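Local coordinates for protein HTH-type transcriptional regulator GadX (Escherichia coli, PDB 3MKL) that binds DNA as a homodimeric AraC/XylS-type transcription factor, activating about fifteen acid-resistance genes and, under some conditions, repressing gadW, at residues Arg59-Ala63 and Ser80-His84. Residues are numbered along the deposited sequence; the frame is centred on the assembly and turned at random. Where two conformers were deposited one is given.
Sequences RMQRA and SCGYH
R59, C81 and Y83 supply most of the 313 Å² buried where helix 51-67 meets the turn that follows helix 74-80. With CG anti to the carbonyl carbon (chi1 -72°) and the chain extended from there to NE, R59 is carried across C81 O, which lies 3.2 Å from R59 CG and 3.0 Å from R59 CD. R59 NE comes within 2.7 Å of C81 O, a close polar approach whose angle is too poor for a hydrogen bond. NH1 donates to I20 O, and NE too is hydrogen-bonded outside the two segments. One guanidinium face lies against the CA of G82, whose positive phi (99°) and two bonds back into the last helical turn define a Schellman motif.

C81 turns its thiol toward the helix, where SG reaches A63 CB at 4.0 Å and lies about as close to R59 O and A63 N. Y83 brings the far end of its ring to two side chains: R59 CD is 3.8 Å from Y83 CZ, and the methyl CE of M60, a selenomethionine bent at chi2 and chi3, is 3.4 Å from Y83 OH. The guanidinium and ring planes are 62° apart, and with R59 CZ 5.4 Å from the Y83 centroid any cation-pi attraction is weak. M60 also packs on F89, V92 and F93.

In this AraC/XylS-type DNA-binding domain, helix 51-67 links the two predicted helix-turn-helix motifs, as in the family, and the turn belongs to the second (74-97). R59 takes part through both aliphatic chain and guanidinium; since none of the polar approaches qualifies as a hydrogen bond, the contact probably relies mainly on van der Waals packing.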
ATOM      1  N   ARG A  59      -0.053   0.404  -1.819  1.00 31.34           N
ATOM      2  CA  ARG A  59       0.228   1.814  -1.916  1.00 31.67           C
ATOM      3  C   ARG A  59       1.136   2.131  -3.114  1.00 32.64           C
ATOM      4  O   ARG A  59       0.945   3.155  -3.777  1.00 33.51           O
ATOM      5  CB  ARG A  59       0.802   2.354  -0.598  1.00 30.24           C
ATOM      6  CG  ARG A  59      -0.238   2.431   0.473  1.00 30.20           C
ATOM      7  CD  ARG A  59       0.315   2.782   1.838  1.00 29.12           C
ATOM      8  NE  ARG A  59      -0.810   3.182   2.663  1.00 33.12           N
ATOM      9  CZ  ARG A  59      -0.787   3.310   3.979  1.00 32.51           C
ATOM     10  NH1 ARG A  59      -1.881   3.690   4.600  1.00 34.35           N
ATOM     11  NH2 ARG A  59       0.322   3.074   4.659  1.00 32.83           N
HETATM   12  N   MSE A  60       2.107   1.266  -3.408  1.00 32.72           N
HETATM   13  CA  MSE A  60       2.935   1.483  -4.605  1.00 33.83           C
HETATM   14  C   MSE A  60       2.117   1.354  -5.873  1.00 35.82           C
HETATM   15  O   MSE A  60       2.367   2.055  -6.854  1.00 36.57           O
HETATM   16  CB  MSE A  60       4.149   0.552  -4.655  1.00 34.48           C
HETATM   17  CG  MSE A  60       5.130   0.749  -3.536  1.00 32.92           C
HETATM   18 SE   MSE A  60       5.831   2.554  -3.396  1.00 32.65          SE
HETATM   19  CE  MSE A  60       4.704   3.364  -2.061  1.00 30.88           C
ATOM     20  N   GLN A  61       1.131   0.467  -5.849  1.00 37.35           N
ATOM     21  CA  GLN A  61       0.304   0.257  -7.021  1.00 41.12           C
ATOM     22  C   GLN A  61      -0.555   1.490  -7.297  1.00 41.57           C
ATOM     23  O   GLN A  61      -0.759   1.863  -8.466  1.00 44.31           O
ATOM     24  CB  GLN A  61      -0.529  -1.017  -6.862  1.00 43.18           C
ATOM     25  CG  GLN A  61       0.310  -2.300  -7.050  1.00 47.23           C
ATOM     26  CD  GLN A  61      -0.489  -3.593  -6.881  1.00 51.63           C
ATOM     27  OE1 GLN A  61      -1.407  -3.673  -6.076  1.00 53.42           O
ATOM     28  NE2 GLN A  61      -0.127  -4.610  -7.640  1.00 57.09           N
ATOM     29  N   ARG A  62      -1.035   2.131  -6.229  0.50 39.73           N
ATOM     30  CA  ARG A  62      -1.843   3.348  -6.341  0.50 40.74           C
ATOM     31  C   ARG A  62      -0.985   4.533  -6.758  0.50 40.65           C
ATOM     32  O   ARG A  62      -1.434   5.394  -7.524  0.50 42.68           O
ATOM     33  CB  ARG A  62      -2.567   3.650  -5.028  0.50 39.76           C
ATOM     34  CG  ARG A  62      -3.580   4.791  -5.105  0.50 42.78           C
ATOM     35  CD  ARG A  62      -4.775   4.453  -6.009  0.50 46.06           C
ATOM     36  NE  ARG A  62      -5.316   3.119  -5.734  0.50 46.54           N
ATOM     37  CZ  ARG A  62      -6.443   2.872  -5.062  0.50 46.79           C
ATOM     38  NH1 ARG A  62      -7.181   3.870  -4.593  0.50 48.18           N
ATOM     39  NH2 ARG A  62      -6.835   1.620  -4.869  0.50 44.67           N
ATOM     40  N   ALA A  63       0.253   4.566  -6.256  1.00 38.42           N
ATOM     41  CA  ALA A  63       1.204   5.625  -6.588  1.00 38.26           C
ATOM     42  C   ALA A  63       1.448   5.745  -8.089  1.00 40.79           C
ATOM     43  O   ALA A  63       1.624   6.851  -8.583  1.00 41.44           O
ATOM     44  CB  ALA A  63       2.510   5.440  -5.846  1.00 35.85           C
ATOM     45  N   SER A  80      -1.914  11.123  -0.677  1.00 42.52           N
ATOM     46  CA  SER A  80      -3.041  10.370  -1.218  1.00 44.70           C
ATOM     47  C   SER A  80      -2.893   8.849  -1.039  1.00 42.45           C
ATOM     48  O   SER A  80      -3.898   8.117  -1.075  1.00 43.49           O
ATOM     49  CB  SER A  80      -3.252  10.690  -2.698  1.00 45.72           C
ATOM     50  OG  SER A  80      -3.226  12.081  -2.951  1.00 49.51           O
ATOM     51  N   CYS A  81      -1.652   8.389  -0.861  1.00 40.50           N
ATOM     52  CA  CYS A  81      -1.336   6.973  -0.615  1.00 39.58           C
ATOM     53  C   CYS A  81      -1.168   6.638   0.879  1.00 39.84           C
ATOM     54  O   CYS A  81      -0.918   5.489   1.230  1.00 38.23           O
ATOM     55  CB  CYS A  81      -0.063   6.575  -1.350  1.00 37.31           C
ATOM     56  SG  CYS A  81      -0.137   6.774  -3.131  1.00 40.07           S
ATOM     57  N   GLY A  82      -1.275   7.654   1.737  1.00 42.60           N
ATOM     58  CA  GLY A  82      -1.308   7.465   3.172  1.00 44.13           C
ATOM     59  C   GLY A  82       0.004   7.697   3.876  1.00 44.71           C
ATOM     60  O   GLY A  82       0.129   7.370   5.054  1.00 45.70           O
ATOM     61  N   TYR A  83       0.976   8.268   3.164  1.00 36.12           N
ATOM     62  CA  TYR A  83       2.274   8.597   3.740  1.00 35.63           C
ATOM     63  C   TYR A  83       2.285  10.013   4.298  1.00 39.04           C
ATOM     64  O   TYR A  83       1.724  10.948   3.703  1.00 40.45           O
ATOM     65  CB  TYR A  83       3.392   8.396   2.716  1.00 32.50           C
ATOM     66  CG  TYR A  83       3.548   6.952   2.316  1.00 31.12           C
ATOM     67  CD1 TYR A  83       4.227   6.046   3.136  1.00 32.83           C
ATOM     68  CD2 TYR A  83       2.996   6.478   1.127  1.00 30.72           C
ATOM     69  CE1 TYR A  83       4.358   4.685   2.766  1.00 31.04           C
ATOM     70  CE2 TYR A  83       3.100   5.135   0.760  1.00 28.05           C
ATOM     71  CZ  TYR A  83       3.785   4.254   1.582  1.00 29.97           C
ATOM     72  OH  TYR A  83       3.886   2.950   1.204  1.00 32.45           O
ATOM     73  N   HIS A  84       2.890  10.165   5.469  1.00 40.89           N
ATOM     74  CA  HIS A  84       2.965  11.453   6.097  1.00 44.23           C
ATOM     75  C   HIS A  84       4.310  12.050   5.761  1.00 42.76           C
ATOM     76  O   HIS A  84       4.533  13.248   5.951  1.00 44.35           O
ATOM     77  CB  HIS A  84       2.783  11.324   7.613  1.00 47.89           C
ATOM     78  CG  HIS A  84       1.407  10.888   8.015  1.00 52.84           C
ATOM     79  ND1 HIS A  84       1.069   9.563   8.210  1.00 54.17           N
ATOM     80  CD2 HIS A  84       0.278  11.602   8.250  1.00 56.94           C
ATOM     81  CE1 HIS A  84      -0.207   9.482   8.547  1.00 56.66           C
ATOM     82  NE2 HIS A  84      -0.710  10.703   8.575  1.00 59.72           N
TER